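Local coordinates for protein solute carrier family 15 member 1 (Mus musculus, PDB 5A9D) that carries small peptides into cells of the small intestine together with protons, and is represented here by its immunoglobulin-like extracellular domain, at residues Q6-N11 against M31-T36; N14-V19 against T27-S32; I48-S53 against S79-V84; R70-V75 against V84-N89; K116-V121 against G128-P133. All coordinates share one frame; numbering follows the deposited sequence.

Interaction 1. Residues Q6-N11 against M31-T36; sequences QIKVLN and MSQTDT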
# COMPACT_ATOMS: atom_id res chain seq x y z
N GLN A 6 13.63 -3.41 5.22
CA GLN A 6 14.26 -4.04 4.05
C GLN A 6 14.12 -3.09 2.88
O GLN A 6 13.04 -2.53 2.64
CB GLN A 6 13.66 -5.41 3.74
CG GLN A 6 14.16 -6.54 4.66
CD GLN A 6 13.51 -7.88 4.36
OE1 GLN A 6 13.06 -8.15 3.26
NE2 GLN A 6 13.40 -8.77 5.35
N ILE A 7 15.25 -2.82 2.19
CA ILE A 7 15.30 -1.90 1.06
C ILE A 7 16.04 -2.53 -0.13
O ILE A 7 17.18 -2.97 0.00
CB ILE A 7 15.96 -0.54 1.44
CG1 ILE A 7 15.33 0.07 2.71
CG2 ILE A 7 15.92 0.46 0.24
CD1 ILE A 7 16.12 1.23 3.40
N LYS A 8 15.41 -2.47 -1.29
CA LYS A 8 15.96 -2.89 -2.58
C LYS A 8 16.08 -1.60 -3.37
O LYS A 8 15.22 -0.74 -3.26
CB LYS A 8 14.98 -3.86 -3.27
CG LYS A 8 15.30 -4.23 -4.71
CD LYS A 8 13.97 -4.40 -5.40
CE LYS A 8 13.78 -5.76 -5.98
NZ LYS A 8 12.35 -5.98 -6.27
N VAL A 9 17.14 -1.44 -4.14
CA VAL A 9 17.30 -0.22 -4.96
C VAL A 9 17.10 -0.60 -6.42
O VAL A 9 17.65 -1.59 -6.86
CB VAL A 9 18.66 0.49 -4.74
CG1 VAL A 9 18.73 1.82 -5.53
CG2 VAL A 9 18.93 0.71 -3.25
N LEU A 10 16.30 0.18 -7.16
CA LEU A 10 16.10 -0.03 -8.58
C LEU A 10 16.38 1.29 -9.28
O LEU A 10 15.71 2.30 -9.06
CB LEU A 10 14.67 -0.60 -8.87
CG LEU A 10 14.13 -0.58 -10.32
CD1 LEU A 10 14.97 -1.44 -11.26
CD2 LEU A 10 12.68 -1.08 -10.38
N ASN A 11 17.43 1.29 -10.09
CA ASN A 11 17.86 2.42 -10.88
C ASN A 11 17.12 2.40 -12.20
O ASN A 11 17.40 1.56 -13.05
CB ASN A 11 19.38 2.35 -11.09
CG ASN A 11 19.93 3.54 -11.82
OD1 ASN A 11 19.19 4.39 -12.30
ND2 ASN A 11 21.23 3.62 -11.94
N MET A 31 18.97 0.96 -15.40
CA MET A 31 18.07 -0.18 -15.64
C MET A 31 18.53 -1.44 -14.93
O MET A 31 18.65 -2.49 -15.56
CB MET A 31 17.84 -0.41 -17.16
CG MET A 31 17.14 0.73 -17.85
SD MET A 31 15.45 0.92 -17.20
CE MET A 31 15.21 2.64 -17.51
N SER A 32 18.89 -1.32 -13.64
CA SER A 32 19.34 -2.44 -12.84
C SER A 32 18.89 -2.27 -11.40
O SER A 32 18.63 -1.15 -10.96
CB SER A 32 20.87 -2.61 -12.92
OG SER A 32 21.55 -1.70 -12.09
N GLN A 33 18.82 -3.37 -10.66
CA GLN A 33 18.44 -3.35 -9.27
C GLN A 33 19.39 -4.16 -8.41
O GLN A 33 20.13 -4.99 -8.93
CB GLN A 33 17.01 -3.88 -9.11
CG GLN A 33 16.80 -5.34 -9.56
CD GLN A 33 15.38 -5.80 -9.34
OE1 GLN A 33 14.45 -5.01 -9.27
NE2 GLN A 33 15.16 -7.09 -9.27
N THR A 34 19.31 -3.99 -7.07
CA THR A 34 20.12 -4.81 -6.17
C THR A 34 19.45 -6.19 -6.20
O THR A 34 18.22 -6.26 -6.27
CB THR A 34 20.13 -4.22 -4.75
OG1 THR A 34 18.78 -4.02 -4.34
CG2 THR A 34 20.93 -2.93 -4.66
N ASP A 35 20.23 -7.26 -6.21
CA ASP A 35 19.68 -8.63 -6.28
C ASP A 35 18.91 -9.04 -5.04
O ASP A 35 18.09 -9.96 -5.10
CB ASP A 35 20.75 -9.67 -6.65
CG ASP A 35 22.13 -9.51 -6.03
OD1 ASP A 35 22.21 -9.11 -4.83
OD2 ASP A 35 23.14 -9.85 -6.72
N THR A 36 19.16 -8.36 -3.90
CA THR A 36 18.50 -8.67 -2.64
C THR A 36 17.96 -7.39 -2.01
O THR A 36 18.28 -6.26 -2.43
CB THR A 36 19.49 -9.33 -1.63
OG1 THR A 36 20.47 -8.37 -1.21
CG2 THR A 36 20.14 -10.62 -2.15
O HOH W 1 11.85 -4.55 -8.62
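Backbone hydrogen bonds pair the end of strand 4-11 antiparallel with the start of strand 32-41. The N of N11 gives to S32 O at 2.9 Å, nearly along the C=O axis, and S32 N returns a longer bond to N11 O. M31 N adds a weak bond to the same oxygen: M31 and S32 both face N11, a G1 beta bulge, with M31 in the left-handed conformation (55°/47°). Beyond the close L10–Q33 pair, T34 N gives to V9 O at 2.9 Å. The regular pattern then gives way to a side chain. T34 OG1, held between its own N and carbonyl carbon (chi1 53°), accepts from V9 N at 3.1 Å and donates to T36 O at 3.0 Å, so the hydroxyl both accepts and donates. Across the L10–Q33 face, water 1 bridges K8 NZ (2.8 Å) and Q33 OE1 (2.7 Å); K8 NZ and Q33 NE2 also reach D184 of the second subunit, weakly. Apolar contact is modest, L10 CD1 lying 3.8 Å from Q33 CB. Strand 32-41 forms one edge of its four-stranded sheet, while strand 4-11 lies inside it, parallel to strand 69-76 on its other side.

Interaction 2. Residues N14-V19 against T27-S32; sequences NNNMTV and TLAQMS
T18 and T27 both hold OG1 anti to their carbonyl carbon (chi1 -56° and -58°), which turns the two hydroxyls face to face across a non-hydrogen-bonded pair of the hairpin. They meet at 2.8 Å, T18 OG1 to T27 OG1, and either may be the donor. The methyls CG2 are left anti to the backbone N, that of T18 3.6 Å from T27 OG1. One residue back along the first strand, M17 and L28 form the hydrogen-bonded pair: M17 N gives to L28 O at 3.0 Å, and L28 N to M17 O at 2.9 Å, the latter nearly along the C=O axis. A CA-H...O contact supplements the bond at L28 O, with N16 CA 3.3 Å from it. Q30, with CG in the crowded position between N and carbonyl carbon (chi1 58°), lays its CB against the backbone of N14, 3.6 Å from N14 C, while N16 OD1 rests 3.4 Å from A29 CA. On the inner side, N11 ND2 bonds both N15 O and L28 O, tying strand 4-11 to the hairpin, and the M17 side chain packs on I50 and V75. The contact is thus amphipathic: the two threonine hydroxyls pair on the more exposed side, with the amides of N16 and Q30 packing there rather than bonding to each other, whereas M17 and L28 face the apolar interior of a beta sandwich.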
# COMPACT_ATOMS: atom_id res chain seq x y z
N ASN A 14 19.08 6.84 -16.65
CA ASN A 14 19.97 6.52 -17.78
C ASN A 14 21.49 6.55 -17.44
O ASN A 14 22.32 6.59 -18.34
CB ASN A 14 19.66 7.44 -18.98
CG ASN A 14 19.85 8.91 -18.69
OD1 ASN A 14 20.52 9.32 -17.72
ND2 ASN A 14 19.26 9.76 -19.53
N ASN A 15 21.84 6.55 -16.15
CA ASN A 15 23.25 6.58 -15.76
C ASN A 15 23.50 5.80 -14.46
O ASN A 15 22.56 5.31 -13.83
CB ASN A 15 23.77 8.06 -15.67
CG ASN A 15 23.22 8.90 -14.51
OD1 ASN A 15 22.32 8.51 -13.75
ND2 ASN A 15 23.75 10.10 -14.37
N ASN A 16 24.77 5.70 -14.05
CA ASN A 16 25.16 5.07 -12.80
C ASN A 16 24.71 5.93 -11.63
O ASN A 16 24.89 7.13 -11.66
CB ASN A 16 26.68 4.92 -12.73
CG ASN A 16 27.26 3.85 -13.63
OD1 ASN A 16 26.55 3.01 -14.20
ND2 ASN A 16 28.55 3.90 -13.80
N MET A 17 24.11 5.31 -10.60
CA MET A 17 23.69 6.04 -9.42
C MET A 17 24.14 5.31 -8.20
O MET A 17 24.24 4.08 -8.22
CB MET A 17 22.17 6.25 -9.40
CG MET A 17 21.74 7.28 -10.41
SD MET A 17 19.99 7.63 -10.29
CE MET A 17 20.02 8.71 -8.85
N THR A 18 24.39 6.05 -7.13
CA THR A 18 24.85 5.52 -5.87
C THR A 18 23.88 5.89 -4.73
O THR A 18 23.45 7.04 -4.61
CB THR A 18 26.28 6.05 -5.55
OG1 THR A 18 27.17 5.73 -6.62
CG2 THR A 18 26.81 5.49 -4.26
N VAL A 19 23.58 4.91 -3.89
CA VAL A 19 22.79 5.10 -2.68
C VAL A 19 23.73 4.81 -1.53
O VAL A 19 24.29 3.70 -1.44
CB VAL A 19 21.54 4.19 -2.63
CG1 VAL A 19 20.77 4.43 -1.33
CG2 VAL A 19 20.64 4.45 -3.84
N THR A 27 26.42 1.13 -5.81
CA THR A 27 26.39 1.81 -7.11
C THR A 27 25.74 0.85 -8.11
O THR A 27 26.20 -0.28 -8.27
CB THR A 27 27.76 2.27 -7.53
OG1 THR A 27 28.27 3.14 -6.53
CG2 THR A 27 27.74 3.00 -8.84
N LEU A 28 24.70 1.32 -8.79
CA LEU A 28 23.97 0.54 -9.78
C LEU A 28 24.07 1.16 -11.15
O LEU A 28 23.88 2.37 -11.32
CB LEU A 28 22.45 0.52 -9.40
CG LEU A 28 22.03 -0.31 -8.23
CD1 LEU A 28 20.59 -0.05 -7.94
CD2 LEU A 28 22.22 -1.81 -8.55
N ALA A 29 24.23 0.30 -12.17
CA ALA A 29 24.14 0.76 -13.54
C ALA A 29 22.65 1.13 -13.83
O ALA A 29 21.73 0.75 -13.08
CB ALA A 29 24.60 -0.35 -14.48
N GLN A 30 22.41 1.86 -14.91
CA GLN A 30 21.06 2.21 -15.37
C GLN A 30 20.27 0.92 -15.65
O GLN A 30 20.85 -0.09 -16.08
CB GLN A 30 21.16 3.02 -16.67
CG GLN A 30 21.90 2.32 -17.83
CD GLN A 30 23.40 2.68 -17.88
OE1 GLN A 30 24.12 2.82 -16.84
NE2 GLN A 30 23.91 2.83 -19.10
N MET A 31 18.97 0.96 -15.40
CA MET A 31 18.07 -0.18 -15.64
C MET A 31 18.53 -1.44 -14.93
O MET A 31 18.65 -2.49 -15.56
CB MET A 31 17.84 -0.41 -17.16
CG MET A 31 17.14 0.73 -17.85
SD MET A 31 15.45 0.92 -17.20
CE MET A 31 15.21 2.64 -17.51
N SER A 32 18.89 -1.32 -13.64
CA SER A 32 19.34 -2.44 -12.84
C SER A 32 18.89 -2.27 -11.40
O SER A 32 18.63 -1.15 -10.96
CB SER A 32 20.87 -2.61 -12.92
OG SER A 32 21.55 -1.70 -12.09

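Interaction 3. Residues I48-S53 against S79-V84; sequences INISSS and SQYRVV
The chain at S79 takes the left-handed conformation (57°/46°) of a G1 beta bulge at the start of strand 80-88, and its CA lies 5.4 Å from S51 CA, although the two strands belong to different sheets. The apolar part of the contact is one methyl: I50 CD1 lies 3.5 Å from Y81 CB and 3.8 Å from Y81 CG, approaching the ring obliquely at its root. I50 sets CG1 anti to its carbonyl carbon and carries CD1 out in extended fashion; its chain crosses that of Y81 at about a right angle. Y81 itself has CG in the crowded position between N and carbonyl carbon (chi1 74°). Its distant OH bonds to A62 N, which fixes the far end of the ring. S79 OG comes 3.6 Å from S51 CA and equally close to I50 O, but these are packing distances; its hydrogen bond goes to G57 O. S52 turns CB toward S79 OG, 4.2 Å away. Strand 49-52 lies between strands 17-21 and 58-60 in one sheet, and strand 80-88 edges the other beside 69-76; I50 and Y81 meet between the two sheets, with M17, V61, L73 and V75 packed around them.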
# COMPACT_ATOMS: atom_id res chain seq x y z
N ILE A 48 20.06 8.65 4.34
CA ILE A 48 20.33 7.97 3.09
C ILE A 48 20.56 9.04 2.06
O ILE A 48 19.70 9.90 1.87
CB ILE A 48 19.19 6.97 2.69
CG1 ILE A 48 18.99 5.87 3.75
CG2 ILE A 48 19.49 6.33 1.31
CD1 ILE A 48 17.69 5.05 3.60
N ASN A 49 21.73 9.02 1.41
CA ASN A 49 22.11 9.99 0.38
C ASN A 49 22.16 9.29 -0.95
O ASN A 49 22.56 8.14 -1.02
CB ASN A 49 23.48 10.64 0.68
CG ASN A 49 23.61 11.16 2.09
OD1 ASN A 49 22.82 12.00 2.55
ND2 ASN A 49 24.59 10.64 2.80
N ILE A 50 21.75 9.99 -2.00
CA ILE A 50 21.72 9.49 -3.37
C ILE A 50 22.49 10.46 -4.24
O ILE A 50 22.30 11.67 -4.14
CB ILE A 50 20.26 9.31 -3.86
CG1 ILE A 50 19.48 8.31 -2.98
CG2 ILE A 50 20.20 8.93 -5.33
CD1 ILE A 50 17.99 8.41 -3.14
N SER A 51 23.37 9.91 -5.08
CA SER A 51 24.16 10.70 -6.01
C SER A 51 24.19 10.06 -7.39
O SER A 51 23.85 8.88 -7.54
CB SER A 51 25.57 10.91 -5.46
OG SER A 51 26.32 9.70 -5.35
N SER A 52 24.61 10.84 -8.40
CA SER A 52 24.75 10.42 -9.79
C SER A 52 26.16 10.67 -10.25
O SER A 52 26.78 11.66 -9.84
CB SER A 52 23.80 11.20 -10.70
OG SER A 52 22.67 10.43 -11.06
N SER A 53 26.65 9.80 -11.14
CA SER A 53 27.97 9.94 -11.75
C SER A 53 28.04 11.27 -12.54
O SER A 53 27.07 11.63 -13.22
CB SER A 53 28.26 8.75 -12.67
OG SER A 53 27.14 8.44 -13.49
N SER A 79 19.58 12.63 -9.44
CA SER A 79 19.44 12.36 -8.00
C SER A 79 17.97 12.43 -7.51
O SER A 79 17.66 13.03 -6.47
CB SER A 79 20.37 13.24 -7.17
OG SER A 79 21.73 12.95 -7.50
N GLN A 80 17.06 11.80 -8.28
CA GLN A 80 15.63 11.71 -7.95
C GLN A 80 15.35 10.35 -7.33
O GLN A 80 16.06 9.39 -7.59
CB GLN A 80 14.76 11.88 -9.21
CG GLN A 80 15.05 13.09 -10.09
CD GLN A 80 14.89 14.37 -9.32
OE1 GLN A 80 13.77 14.78 -8.97
NE2 GLN A 80 15.99 15.01 -9.00
N TYR A 81 14.33 10.26 -6.50
CA TYR A 81 13.96 9.00 -5.87
C TYR A 81 12.48 8.96 -5.55
O TYR A 81 11.81 9.98 -5.52
CB TYR A 81 14.80 8.73 -4.58
CG TYR A 81 14.41 9.59 -3.40
CD1 TYR A 81 14.94 10.87 -3.23
CD2 TYR A 81 13.46 9.14 -2.47
CE1 TYR A 81 14.54 11.69 -2.17
CE2 TYR A 81 13.04 9.96 -1.42
CZ TYR A 81 13.61 11.22 -1.25
OH TYR A 81 13.24 12.03 -0.22
N ARG A 82 11.99 7.75 -5.27
CA ARG A 82 10.65 7.48 -4.77
C ARG A 82 10.73 6.18 -3.97
O ARG A 82 11.28 5.18 -4.46
CB ARG A 82 9.60 7.34 -5.88
CG ARG A 82 8.18 7.19 -5.27
CD ARG A 82 7.16 6.72 -6.28
NE ARG A 82 7.23 7.52 -7.51
CZ ARG A 82 6.54 8.63 -7.73
NH1 ARG A 82 5.69 9.09 -6.81
NH2 ARG A 82 6.69 9.30 -8.86
N VAL A 83 10.19 6.20 -2.74
CA VAL A 83 10.14 5.01 -1.90
C VAL A 83 8.81 4.35 -2.20
O VAL A 83 7.78 4.98 -2.07
CB VAL A 83 10.32 5.30 -0.38
CG1 VAL A 83 10.18 4.02 0.45
CG2 VAL A 83 11.65 6.00 -0.11
N VAL A 84 8.85 3.08 -2.63
CA VAL A 84 7.68 2.26 -2.96
C VAL A 84 7.56 1.20 -1.86
O VAL A 84 8.53 0.54 -1.50
CB VAL A 84 7.85 1.64 -4.39
CG1 VAL A 84 6.77 0.58 -4.69
CG2 VAL A 84 7.84 2.73 -5.45

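Interaction 4. Residues R70-V75 against V84-N89; sequences RHTLLV and VKDGLN
T72 and D86 cross obliquely on one face of the hairpin and meet at their polar ends: T72 OG1, anti to its carbonyl carbon, donates to the syn lone pair of D86 OD2 at 2.6 Å. R70 lies on the same face, its chain extended from CG to NE. Its CB packs 3.7 Å from D86 CB, the guanidinium passes with one face over L88 O, and CG lies 3.5 Å from N89 OD1. R70 NE bonds Q6, while water 2, at the guanidinium edge and in its plane, links NH1 to D86 O. On the side of T72, V84 CG2 reaches L74 CD1 at 3.7 Å. H71 projects to the opposite face, where ND1 bonds Q6 O and NE2 bonds E66 N, consistent with a neutral ring protonated on ND1. The backbone keeps the strands in step: T72 and V84 exchange two bonds, both 2.8 Å, from T72 N to V84 O and from V84 N to T72 O. At the end, R70 N gives to G87 O at 2.7 Å, angle 170°, and G87 adopts a positive phi (90°). The buried D86 carboxylate is gripped twice over, since OD1 forms a salt bridge with R100 of the second subunit, whose NH2 also bonds T72 OG1. These partners probably keep D86 ionised, and they make the T72–D86 pair part of the dimer interface.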
# COMPACT_ATOMS: atom_id res chain seq x y z
N ARG A 70 9.24 -4.17 3.66
CA ARG A 70 10.14 -4.10 2.52
C ARG A 70 9.78 -2.87 1.72
O ARG A 70 8.64 -2.42 1.74
CB ARG A 70 10.01 -5.30 1.59
CG ARG A 70 10.58 -6.57 2.12
CD ARG A 70 10.22 -7.65 1.15
NE ARG A 70 10.82 -8.91 1.55
CZ ARG A 70 10.56 -10.08 0.97
NH1 ARG A 70 9.73 -10.14 -0.08
NH2 ARG A 70 11.13 -11.19 1.41
N HIS A 71 10.76 -2.34 1.01
CA HIS A 71 10.59 -1.16 0.20
C HIS A 71 11.44 -1.27 -1.04
O HIS A 71 12.52 -1.85 -1.00
CB HIS A 71 11.06 0.09 0.97
CG HIS A 71 10.48 0.24 2.35
ND1 HIS A 71 10.99 -0.50 3.42
CD2 HIS A 71 9.48 1.03 2.80
CE1 HIS A 71 10.24 -0.16 4.47
NE2 HIS A 71 9.34 0.77 4.14
N THR A 72 11.00 -0.62 -2.12
CA THR A 72 11.82 -0.48 -3.32
C THR A 72 12.14 1.00 -3.40
O THR A 72 11.22 1.81 -3.51
CB THR A 72 11.12 -0.98 -4.59
OG1 THR A 72 11.09 -2.39 -4.50
CG2 THR A 72 11.89 -0.60 -5.89
N LEU A 73 13.42 1.34 -3.32
CA LEU A 73 13.88 2.69 -3.50
C LEU A 73 14.13 2.88 -5.00
O LEU A 73 15.12 2.36 -5.56
CB LEU A 73 15.14 3.00 -2.65
CG LEU A 73 15.76 4.42 -2.81
CD1 LEU A 73 14.80 5.54 -2.34
CD2 LEU A 73 17.09 4.52 -2.07
N LEU A 74 13.21 3.58 -5.68
CA LEU A 74 13.37 3.86 -7.10
C LEU A 74 14.29 5.07 -7.18
O LEU A 74 14.08 6.01 -6.43
CB LEU A 74 12.04 4.20 -7.79
CG LEU A 74 10.98 3.11 -7.93
CD1 LEU A 74 9.72 3.70 -8.54
CD2 LEU A 74 11.46 1.98 -8.83
N VAL A 75 15.35 5.01 -8.02
CA VAL A 75 16.28 6.14 -8.22
C VAL A 75 16.42 6.44 -9.73
O VAL A 75 16.37 5.51 -10.55
CB VAL A 75 17.67 5.97 -7.51
CG1 VAL A 75 17.52 5.86 -5.99
CG2 VAL A 75 18.46 4.77 -8.06
N VAL A 84 8.85 3.08 -2.63
CA VAL A 84 7.68 2.26 -2.96
C VAL A 84 7.56 1.20 -1.86
O VAL A 84 8.53 0.54 -1.50
CB VAL A 84 7.85 1.64 -4.39
CG1 VAL A 84 6.77 0.58 -4.69
CG2 VAL A 84 7.84 2.73 -5.45
N LYS A 85 6.37 1.05 -1.32
CA LYS A 85 6.05 0.05 -0.28
C LYS A 85 5.90 -1.33 -0.91
O LYS A 85 5.16 -1.50 -1.88
CB LYS A 85 4.75 0.47 0.42
CG LYS A 85 5.02 1.45 1.55
CD LYS A 85 3.71 2.01 2.11
CE LYS A 85 3.94 2.78 3.39
NZ LYS A 85 2.71 3.52 3.79
N ASP A 86 6.64 -2.32 -0.39
CA ASP A 86 6.64 -3.68 -0.95
C ASP A 86 6.03 -4.74 -0.01
O ASP A 86 6.22 -5.95 -0.24
CB ASP A 86 8.07 -4.12 -1.34
CG ASP A 86 8.71 -3.51 -2.57
OD1 ASP A 86 8.10 -2.61 -3.19
OD2 ASP A 86 9.84 -3.93 -2.89
N GLY A 87 5.38 -4.30 1.04
CA GLY A 87 4.75 -5.23 1.97
C GLY A 87 5.63 -5.70 3.12
O GLY A 87 6.67 -5.10 3.42
N LEU A 88 5.19 -6.74 3.79
CA LEU A 88 5.86 -7.25 4.98
C LEU A 88 7.16 -7.96 4.74
O LEU A 88 7.33 -8.59 3.70
CB LEU A 88 4.90 -8.13 5.77
CG LEU A 88 3.61 -7.46 6.26
CD1 LEU A 88 2.75 -8.47 6.96
CD2 LEU A 88 3.89 -6.37 7.26
N ASN A 89 8.08 -7.86 5.71
CA ASN A 89 9.37 -8.55 5.69
C ASN A 89 9.20 -10.06 5.77
O ASN A 89 9.99 -10.79 5.17
CB ASN A 89 10.22 -8.12 6.89
CG ASN A 89 10.89 -6.81 6.67
OD1 ASN A 89 10.84 -6.26 5.58
ND2 ASN A 89 11.46 -6.26 7.72
O HOH W 2 8.33 -7.86 -1.70
O HOH W 3 5.76 -1.60 2.81

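Interaction 5. Residues K116-V121 against G128-P133; sequences KVYENV and GYQFFP
Both ends of the Q130 amide have a partner. NE2 donates to V117 O at 2.8 Å, the acceptor near the amide plane but the donor well above the carbonyl plane. OE1 probably accepts from water 4 at 2.7 Å, and that water in turn accepts from V117 N at 2.9 Å. V117 thus meets Q130 through both its backbone polar atoms, one directly and one through water, although the two strands lie too far apart for backbone pairing. NE2 also sits 3.4 Å above the plane of the Y118 ring, over its centre, with ring and amide planes 72° apart, an arrangement resembling an amino-aromatic contact. K116, its chain extended until a bend at chi4 (81°), gives NZ to F131 O at 3.1 Å, nearly along the C=O axis, while K116 CD lies 3.8 Å from F132 CE2. Y118 and F132 reach for each other tip to tip, with Y118 OH at the edge of the F132 ring, 3.2 Å from CE1. That hydroxyl is satisfied by I99 O. G128 O approaches the Y118 ring at its edge, 3.6 Å from CE2. Strand 116-121 borders the sheet it shares with 109-113, and strand 125-132 borders another beside 97-103, so their side chains join two sheet edges. Behind them Y118 meets F101 edge-to-face and packs on I111, and F132 packs on M113 and I99.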
# COMPACT_ATOMS: atom_id res chain seq x y z
N LYS A 116 6.23 -5.68 17.79
CA LYS A 116 5.94 -4.98 16.52
C LYS A 116 5.54 -3.53 16.79
O LYS A 116 5.09 -3.22 17.89
CB LYS A 116 4.90 -5.73 15.67
CG LYS A 116 5.49 -7.09 15.21
CD LYS A 116 4.58 -7.82 14.26
CE LYS A 116 5.22 -9.11 13.80
NZ LYS A 116 5.05 -10.19 14.80
N VAL A 117 5.78 -2.63 15.84
CA VAL A 117 5.54 -1.20 15.99
C VAL A 117 4.73 -0.69 14.81
O VAL A 117 4.99 -1.07 13.67
CB VAL A 117 6.89 -0.39 16.13
CG1 VAL A 117 6.64 1.09 16.39
CG2 VAL A 117 7.77 -0.95 17.23
N TYR A 118 3.82 0.21 15.09
CA TYR A 118 3.01 0.94 14.13
C TYR A 118 3.34 2.38 14.52
O TYR A 118 2.75 2.92 15.46
CB TYR A 118 1.53 0.69 14.35
CG TYR A 118 1.07 -0.75 14.25
CD1 TYR A 118 1.15 -1.60 15.35
CD2 TYR A 118 0.44 -1.22 13.10
CE1 TYR A 118 0.68 -2.92 15.27
CE2 TYR A 118 -0.07 -2.52 13.03
CZ TYR A 118 0.02 -3.35 14.13
OH TYR A 118 -0.50 -4.61 14.07
N GLU A 119 4.31 2.95 13.85
CA GLU A 119 4.83 4.26 14.18
C GLU A 119 4.13 5.39 13.47
O GLU A 119 3.93 5.32 12.26
CB GLU A 119 6.35 4.33 13.92
CG GLU A 119 7.03 5.44 14.72
CD GLU A 119 8.48 5.19 15.09
OE1 GLU A 119 9.35 5.48 14.25
OE2 GLU A 119 8.74 4.70 16.21
N ASN A 120 3.80 6.44 14.25
CA ASN A 120 3.21 7.69 13.77
C ASN A 120 2.05 7.52 12.80
O ASN A 120 2.09 8.01 11.68
CB ASN A 120 4.32 8.56 13.13
CG ASN A 120 5.39 8.99 14.08
OD1 ASN A 120 5.19 9.13 15.29
ND2 ASN A 120 6.57 9.25 13.53
N VAL A 121 1.03 6.78 13.23
CA VAL A 121 -0.19 6.62 12.44
C VAL A 121 -0.84 8.00 12.45
O VAL A 121 -1.16 8.53 13.51
CB VAL A 121 -1.14 5.52 12.95
CG1 VAL A 121 -2.35 5.36 12.02
CG2 VAL A 121 -0.42 4.19 13.12
N GLY A 128 -1.00 -0.24 8.09
CA GLY A 128 -1.13 -1.51 7.40
C GLY A 128 -1.33 -2.57 8.46
O GLY A 128 -1.24 -2.28 9.66
N TYR A 129 -1.65 -3.80 8.07
CA TYR A 129 -1.79 -4.88 9.03
C TYR A 129 -0.39 -5.45 9.34
O TYR A 129 0.46 -5.54 8.45
CB TYR A 129 -2.62 -6.04 8.44
CG TYR A 129 -4.10 -5.76 8.24
CD1 TYR A 129 -5.01 -5.97 9.27
CD2 TYR A 129 -4.59 -5.34 7.00
CE1 TYR A 129 -6.38 -5.74 9.08
CE2 TYR A 129 -5.96 -5.13 6.80
CZ TYR A 129 -6.85 -5.32 7.85
OH TYR A 129 -8.19 -5.12 7.70
N GLN A 130 -0.22 -5.97 10.57
CA GLN A 130 0.93 -6.75 11.02
C GLN A 130 0.29 -7.98 11.69
O GLN A 130 -0.87 -7.90 12.12
CB GLN A 130 1.87 -5.95 11.93
CG GLN A 130 2.57 -4.83 11.14
CD GLN A 130 3.68 -4.19 11.91
OE1 GLN A 130 4.80 -4.64 11.90
NE2 GLN A 130 3.41 -3.08 12.53
N PHE A 131 0.98 -9.11 11.69
CA PHE A 131 0.43 -10.40 12.10
C PHE A 131 1.03 -10.96 13.38
O PHE A 131 2.21 -10.81 13.66
CB PHE A 131 0.53 -11.41 10.93
CG PHE A 131 -0.32 -10.97 9.74
CD1 PHE A 131 0.10 -9.97 8.88
CD2 PHE A 131 -1.53 -11.60 9.47
CE1 PHE A 131 -0.71 -9.54 7.82
CE2 PHE A 131 -2.32 -11.20 8.38
CZ PHE A 131 -1.93 -10.14 7.59
N PHE A 132 0.15 -11.58 14.18
CA PHE A 132 0.46 -12.07 15.53
C PHE A 132 -0.12 -13.43 15.76
O PHE A 132 -1.20 -13.73 15.24
CB PHE A 132 -0.16 -11.10 16.59
CG PHE A 132 0.31 -9.66 16.43
CD1 PHE A 132 -0.36 -8.78 15.58
CD2 PHE A 132 1.44 -9.20 17.10
CE1 PHE A 132 0.12 -7.49 15.36
CE2 PHE A 132 1.88 -7.89 16.93
CZ PHE A 132 1.22 -7.04 16.08
N PRO A 133 0.53 -14.26 16.62
CA PRO A 133 -0.07 -15.56 16.97
C PRO A 133 -1.36 -15.32 17.78
O PRO A 133 -1.53 -14.24 18.36
CB PRO A 133 1.00 -16.23 17.83
CG PRO A 133 2.27 -15.47 17.57
CD PRO A 133 1.81 -14.07 17.34
O HOH W 4 6.90 -3.67 13.36

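Interactions 1 to 4 lie in one immunoglobulin-like lobe and interaction 5 in the other. The centres of interactions 2 and 5 are about 33 Å apart. Within the first lobe, strands 4-11 and 69-76 join interaction 1 to interaction 4, K8 O lying 2.7 Å from L73 N. T18 N to S51 O, 2.9 Å, joins interaction 2 to interaction 3, so the four contacts span both sheets. Between lobes, L88 CD1 of interaction 4 touches F131 CD1 of interaction 5 at 3.6 Å. Interactions 1 to 4 also border the second subunit. Glycerol, probably from the crystallisation liquor, lies near L88 and G128; the disulfide C150–C176 takes no part.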